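Local coordinates for glutathione s-transferase I (Zea mays, PDB 1AXD), which conjugates glutathione to electrophilic compounds, herbicides among them, as a dimeric plant glutathione transferase, at residues 4-9 with 31-36; 53-58 with 68-73. All blocks are in the same frame, centred on the assembly; numbering follows the deposited sequence.

Contact 1: residues 4-9 with 31-36; sequences KLYGAV and VPINFA
Tyr6 and Val31 sit side by side on one face of the sheet, their side chains pointing the same way. From CB of Tyr6, CG is set anti to the carbonyl carbon (chi1 -64°), which brings CD1 and CE1 next to the valine. One bond past CG, Tyr6 CD1 meets Val31 CB at 3.5 Å, and from the opposite side of the ring plane Ile33 CD1 approaches the same tyrosine atom at 4.3 Å. One atom further out, Tyr6 CE1 lies 3.7 Å from Val31 CG1. Both neighbours reach the ring obliquely. The hydroxyl at the tip leaves the two segments and is hydrogen-bonded to Gln58 OE1, while Arg48 makes a cation-pi contact with the ring.

Beneath the side chains the strands pair in parallel. Val31 N donates to Leu5 O at 2.8 Å, and Val31 O takes an almost straight bond from Gly7 N at 2.9 Å (175° at the hydrogen). Past this pair the backbones stay close: Pro32 CA lies 3.5 Å from Gly7 O in a CA-H...O contact, and a water accepts from Ala8 N and donates to Ile33 O. Gly7 has backbone angles that would press a beta carbon into the carbonyl oxygen of Tyr6, favouring glycine, and Ile33 CG1 packs 3.7 Å from Gly7 N. Parallel pairing of the first two strands, joined through helix 14-24, is the beta-alpha-beta unit that opens the thioredoxin-like domain of glutathione transferases.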
loop_
_atom_site.group_PDB
_atom_site.type_symbol
_atom_site.label_atom_id
_atom_site.label_comp_id
_atom_site.label_asym_id
_atom_site.label_seq_id
_atom_site.Cartn_x
_atom_site.Cartn_y
_atom_site.Cartn_z
ATOM N N LYS A 4 21.780 -4.168 -6.095
ATOM C CA LYS A 4 21.391 -5.525 -6.480
ATOM C C LYS A 4 19.939 -5.715 -6.190
ATOM O O LYS A 4 19.534 -5.537 -5.052
ATOM C CB LYS A 4 22.171 -6.591 -5.705
ATOM C CG LYS A 4 23.641 -6.309 -5.472
ATOM C CD LYS A 4 24.402 -6.132 -6.757
ATOM C CE LYS A 4 25.816 -5.663 -6.471
ATOM N NZ LYS A 4 26.494 -5.219 -7.723
ATOM N N LEU A 5 19.154 -6.049 -7.209
ATOM C CA LEU A 5 17.724 -6.293 -7.046
ATOM C C LEU A 5 17.547 -7.793 -6.926
ATOM O O LEU A 5 17.895 -8.516 -7.846
ATOM C CB LEU A 5 16.944 -5.737 -8.245
ATOM C CG LEU A 5 15.415 -5.831 -8.274
ATOM C CD1 LEU A 5 14.774 -5.062 -7.088
ATOM C CD2 LEU A 5 14.941 -5.234 -9.607
ATOM N N TYR A 6 17.026 -8.250 -5.794
ATOM C CA TYR A 6 16.849 -9.668 -5.552
ATOM C C TYR A 6 15.518 -10.213 -5.933
ATOM O O TYR A 6 14.504 -9.692 -5.487
ATOM C CB TYR A 6 17.131 -9.962 -4.086
ATOM C CG TYR A 6 18.561 -9.690 -3.696
ATOM C CD1 TYR A 6 19.557 -10.606 -4.006
ATOM C CD2 TYR A 6 18.918 -8.528 -3.009
ATOM C CE1 TYR A 6 20.869 -10.390 -3.645
ATOM C CE2 TYR A 6 20.240 -8.296 -2.641
ATOM C CZ TYR A 6 21.208 -9.242 -2.964
ATOM O OH TYR A 6 22.522 -9.089 -2.593
ATOM N N GLY A 7 15.518 -11.274 -6.735
ATOM C CA GLY A 7 14.279 -11.898 -7.157
ATOM C C GLY A 7 14.346 -12.415 -8.577
ATOM O O GLY A 7 15.157 -11.951 -9.361
ATOM N N ALA A 8 13.488 -13.378 -8.900
ATOM C CA ALA A 8 13.426 -13.956 -10.240
ATOM C C ALA A 8 12.569 -13.077 -11.127
ATOM O O ALA A 8 11.440 -12.808 -10.766
ATOM C CB ALA A 8 12.854 -15.383 -10.159
ATOM N N VAL A 9 13.059 -12.724 -12.316
ATOM C CA VAL A 9 12.342 -11.849 -13.265
ATOM C C VAL A 9 10.922 -12.234 -13.612
ATOM O O VAL A 9 10.217 -11.437 -14.209
ATOM C CB VAL A 9 13.119 -11.674 -14.602
ATOM C CG1 VAL A 9 14.575 -11.259 -14.336
ATOM C CG2 VAL A 9 13.060 -12.963 -15.431
ATOM N N VAL A 31 19.408 -10.421 -9.180
ATOM C CA VAL A 31 19.996 -11.619 -8.615
ATOM C C VAL A 31 18.848 -12.561 -8.389
ATOM O O VAL A 31 18.066 -12.350 -7.479
ATOM C CB VAL A 31 20.718 -11.278 -7.290
ATOM C CG1 VAL A 31 21.235 -12.542 -6.582
ATOM C CG2 VAL A 31 21.887 -10.328 -7.576
ATOM N N PRO A 32 18.665 -13.550 -9.279
ATOM C CA PRO A 32 17.570 -14.505 -9.133
ATOM C C PRO A 32 17.591 -15.271 -7.842
ATOM O O PRO A 32 18.663 -15.556 -7.326
ATOM C CB PRO A 32 17.753 -15.423 -10.344
ATOM C CG PRO A 32 19.215 -15.333 -10.637
ATOM C CD PRO A 32 19.450 -13.858 -10.486
ATOM N N ILE A 33 16.403 -15.544 -7.308
ATOM C CA ILE A 33 16.239 -16.291 -6.075
ATOM C C ILE A 33 15.418 -17.487 -6.459
ATOM O O ILE A 33 14.339 -17.322 -7.015
ATOM C CB ILE A 33 15.500 -15.462 -5.011
ATOM C CG1 ILE A 33 16.299 -14.196 -4.679
ATOM C CG2 ILE A 33 15.248 -16.304 -3.740
ATOM C CD1 ILE A 33 17.568 -14.428 -3.904
ATOM N N ASN A 34 15.951 -18.680 -6.228
ATOM C CA ASN A 34 15.262 -19.908 -6.576
ATOM C C ASN A 34 14.345 -20.312 -5.463
ATOM O O ASN A 34 14.780 -20.387 -4.319
ATOM C CB ASN A 34 16.294 -20.997 -6.850
ATOM C CG ASN A 34 15.689 -22.249 -7.435
ATOM O OD1 ASN A 34 14.507 -22.309 -7.748
ATOM N ND2 ASN A 34 16.514 -23.273 -7.576
ATOM N N PHE A 35 13.067 -20.489 -5.762
ATOM C CA PHE A 35 12.119 -20.889 -4.743
ATOM C C PHE A 35 12.189 -22.374 -4.571
ATOM O O PHE A 35 11.926 -22.860 -3.479
ATOM C CB PHE A 35 10.689 -20.452 -5.101
ATOM C CG PHE A 35 10.403 -18.984 -4.856
ATOM C CD1 PHE A 35 11.217 -18.217 -4.028
ATOM C CD2 PHE A 35 9.310 -18.372 -5.454
ATOM C CE1 PHE A 35 10.942 -16.861 -3.805
ATOM C CE2 PHE A 35 9.032 -17.024 -5.236
ATOM C CZ PHE A 35 9.850 -16.272 -4.411
ATOM N N ALA A 36 12.594 -23.093 -5.614
ATOM C CA ALA A 36 12.692 -24.548 -5.549
ATOM C C ALA A 36 13.631 -25.045 -4.452
ATOM O O ALA A 36 13.400 -26.114 -3.905
ATOM C CB ALA A 36 13.102 -25.094 -6.903
HETATM O O HOH W 1 12.409 -15.095 -6.848
#

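Contact 2: residues 53-58 with 68-73; sequences QVPALQ and RAICKY
Ile70 on the helix packs against Leu57 on the strand without any hydrogen bond between the two segments. Its CG2 branch lies 3.9 Å from Leu57 CB, and the longer branch points from the helix to the strand, where Ile70 CD1 meets Pro55 CG at 4.0 Å. That reach follows from an extended outer torsion (chi2 170°), which carries CD1 over the backbone next to Leu57 N, 3.9 Å away. One helical turn on, Tyr73 crosses Leu57 at about a right angle, with Tyr73 CD2 4.0 Å from Leu57 CD2. An alanine at Ile70 would probably open a gap between helix and strand, leaving the Pro55 ring and Leu57 CB without the Ile70 branches that meet them from the helix.

In the next shell, Pro55, preceded by a cis peptide bond, also touches Leu14 and Cys17 of helix 14-24. The Tyr73 hydroxyl is hydrogen-bonded to Asp59 OD2, and Leu88 of the second subunit packs on Tyr73. The strand 56-58 and helix 68-73 axes approach to 9.1 Å at 32°, and the buried apolar layer between them is continued by Cys17 of helix 14-24, Leu5 of strand 3-6 and Leu64 of strand 62-65.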
loop_
_atom_site.group_PDB
_atom_site.type_symbol
_atom_site.label_atom_id
_atom_site.label_comp_id
_atom_site.label_asym_id
_atom_site.label_seq_id
_atom_site.Cartn_x
_atom_site.Cartn_y
_atom_site.Cartn_z
ATOM N N GLN A 53 10.920 -13.038 1.512
ATOM C CA GLN A 53 10.301 -13.008 0.198
ATOM C C GLN A 53 10.973 -12.036 -0.701
ATOM O O GLN A 53 11.890 -11.357 -0.260
ATOM C CB GLN A 53 8.795 -12.738 0.300
ATOM C CG GLN A 53 8.408 -11.460 1.006
ATOM C CD GLN A 53 6.923 -11.386 1.346
ATOM O OE1 GLN A 53 6.425 -10.328 1.678
ATOM N NE2 GLN A 53 6.220 -12.507 1.263
ATOM N N VAL A 54 10.598 -12.037 -1.976
ATOM C CA VAL A 54 11.179 -11.125 -2.961
ATOM C C VAL A 54 10.115 -10.179 -3.408
ATOM O O VAL A 54 8.955 -10.560 -3.425
ATOM C CB VAL A 54 11.757 -11.886 -4.194
ATOM C CG1 VAL A 54 12.913 -12.810 -3.763
ATOM C CG2 VAL A 54 10.656 -12.702 -4.894
ATOM N N PRO A 55 10.485 -8.971 -3.866
ATOM C CA PRO A 55 11.839 -8.423 -4.005
ATOM C C PRO A 55 12.516 -7.918 -2.771
ATOM O O PRO A 55 11.872 -7.754 -1.746
ATOM C CB PRO A 55 11.628 -7.281 -4.990
ATOM C CG PRO A 55 10.317 -6.737 -4.542
ATOM C CD PRO A 55 9.487 -7.996 -4.342
ATOM N N ALA A 56 13.812 -7.653 -2.911
ATOM C CA ALA A 56 14.673 -7.112 -1.874
ATOM C C ALA A 56 15.737 -6.315 -2.620
ATOM O O ALA A 56 16.191 -6.774 -3.661
ATOM C CB ALA A 56 15.296 -8.252 -1.054
ATOM N N LEU A 57 16.068 -5.110 -2.157
ATOM C CA LEU A 57 17.094 -4.300 -2.819
ATOM C C LEU A 57 18.239 -3.964 -1.889
ATOM O O LEU A 57 18.014 -3.728 -0.706
ATOM C CB LEU A 57 16.513 -2.993 -3.379
ATOM C CG LEU A 57 17.497 -2.154 -4.222
ATOM C CD1 LEU A 57 17.357 -2.495 -5.709
ATOM C CD2 LEU A 57 17.251 -0.658 -4.015
ATOM N N GLN A 58 19.451 -3.936 -2.424
ATOM C CA GLN A 58 20.620 -3.605 -1.630
ATOM C C GLN A 58 21.408 -2.521 -2.269
ATOM O O GLN A 58 21.819 -2.665 -3.416
ATOM C CB GLN A 58 21.512 -4.824 -1.442
ATOM C CG GLN A 58 22.767 -4.525 -0.639
ATOM C CD GLN A 58 23.729 -5.693 -0.609
ATOM O OE1 GLN A 58 23.442 -6.758 -1.137
ATOM N NE2 GLN A 58 24.877 -5.494 0.020
ATOM N N ARG A 68 6.863 -1.466 -3.645
ATOM C CA ARG A 68 6.580 -0.042 -3.742
ATOM C C ARG A 68 7.515 0.822 -2.941
ATOM O O ARG A 68 7.777 1.945 -3.344
ATOM C CB ARG A 68 5.116 0.231 -3.438
ATOM C CG ARG A 68 4.210 -0.477 -4.438
ATOM C CD ARG A 68 2.767 -0.596 -3.975
ATOM N NE ARG A 68 1.991 -1.467 -4.856
ATOM C CZ ARG A 68 1.858 -2.782 -4.697
ATOM N NH1 ARG A 68 2.446 -3.390 -3.683
ATOM N NH2 ARG A 68 1.132 -3.492 -5.559
ATOM N N ALA A 69 8.070 0.304 -1.850
ATOM C CA ALA A 69 9.023 1.083 -1.064
ATOM C C ALA A 69 10.298 1.190 -1.874
ATOM O O ALA A 69 10.850 2.272 -1.966
ATOM C CB ALA A 69 9.281 0.427 0.292
ATOM N N ILE A 70 10.733 0.089 -2.487
ATOM C CA ILE A 70 11.944 0.071 -3.317
ATOM C C ILE A 70 11.828 1.018 -4.485
ATOM O O ILE A 70 12.828 1.569 -4.913
ATOM C CB ILE A 70 12.223 -1.345 -3.863
ATOM C CG1 ILE A 70 12.523 -2.304 -2.700
ATOM C CG2 ILE A 70 13.390 -1.311 -4.877
ATOM C CD1 ILE A 70 12.569 -3.752 -3.094
ATOM N N CYS A 71 10.610 1.197 -4.986
ATOM C CA CYS A 71 10.328 2.085 -6.102
ATOM C C CYS A 71 10.496 3.527 -5.701
ATOM O O CYS A 71 11.188 4.249 -6.385
ATOM C CB CYS A 71 8.900 1.844 -6.637
ATOM S SG CYS A 71 8.520 0.164 -7.277
ATOM N N LYS A 72 9.897 3.957 -4.600
ATOM C CA LYS A 72 10.036 5.347 -4.183
ATOM C C LYS A 72 11.475 5.679 -3.946
ATOM O O LYS A 72 11.877 6.789 -4.211
ATOM C CB LYS A 72 9.220 5.639 -2.925
ATOM C CG LYS A 72 7.744 5.357 -3.058
ATOM C CD LYS A 72 6.973 5.854 -1.843
ATOM C CE LYS A 72 5.519 5.343 -1.827
ATOM N NZ LYS A 72 5.392 3.856 -1.654
ATOM N N TYR A 73 12.260 4.734 -3.454
ATOM C CA TYR A 73 13.675 4.978 -3.214
ATOM C C TYR A 73 14.462 5.201 -4.486
ATOM O O TYR A 73 15.288 6.093 -4.523
ATOM C CB TYR A 73 14.281 3.813 -2.451
ATOM C CG TYR A 73 15.767 3.934 -2.231
ATOM C CD1 TYR A 73 16.274 4.744 -1.225
ATOM C CD2 TYR A 73 16.664 3.191 -2.990
ATOM C CE1 TYR A 73 17.625 4.802 -0.974
ATOM C CE2 TYR A 73 18.021 3.243 -2.742
ATOM C CZ TYR A 73 18.492 4.048 -1.732
ATOM O OH TYR A 73 19.828 4.060 -1.438
#

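From the N terminus, strand 3-6 runs into the loop that follows it, the chain passes through helix 14-24, and strand 28-31 returns alongside, so that contact 1 closes the first crossover. Only afterwards does contact 2 open: strand 56-59 turns into strand 62-65, and helix 67-78 returns to cover strand 56-59, closing contact 2. The two closures are therefore in series, neither nested nor crossed, with centres about 13 Å apart. They join directly inside the sheet, where strand 3-6 lies between 28-31 and 56-59 and Tyr6 N probably hydrogen-bonds Ala56 O at 2.7 Å. Phe35 also packs on Val54, whose backbone hydrogen-bonds the bound peptide.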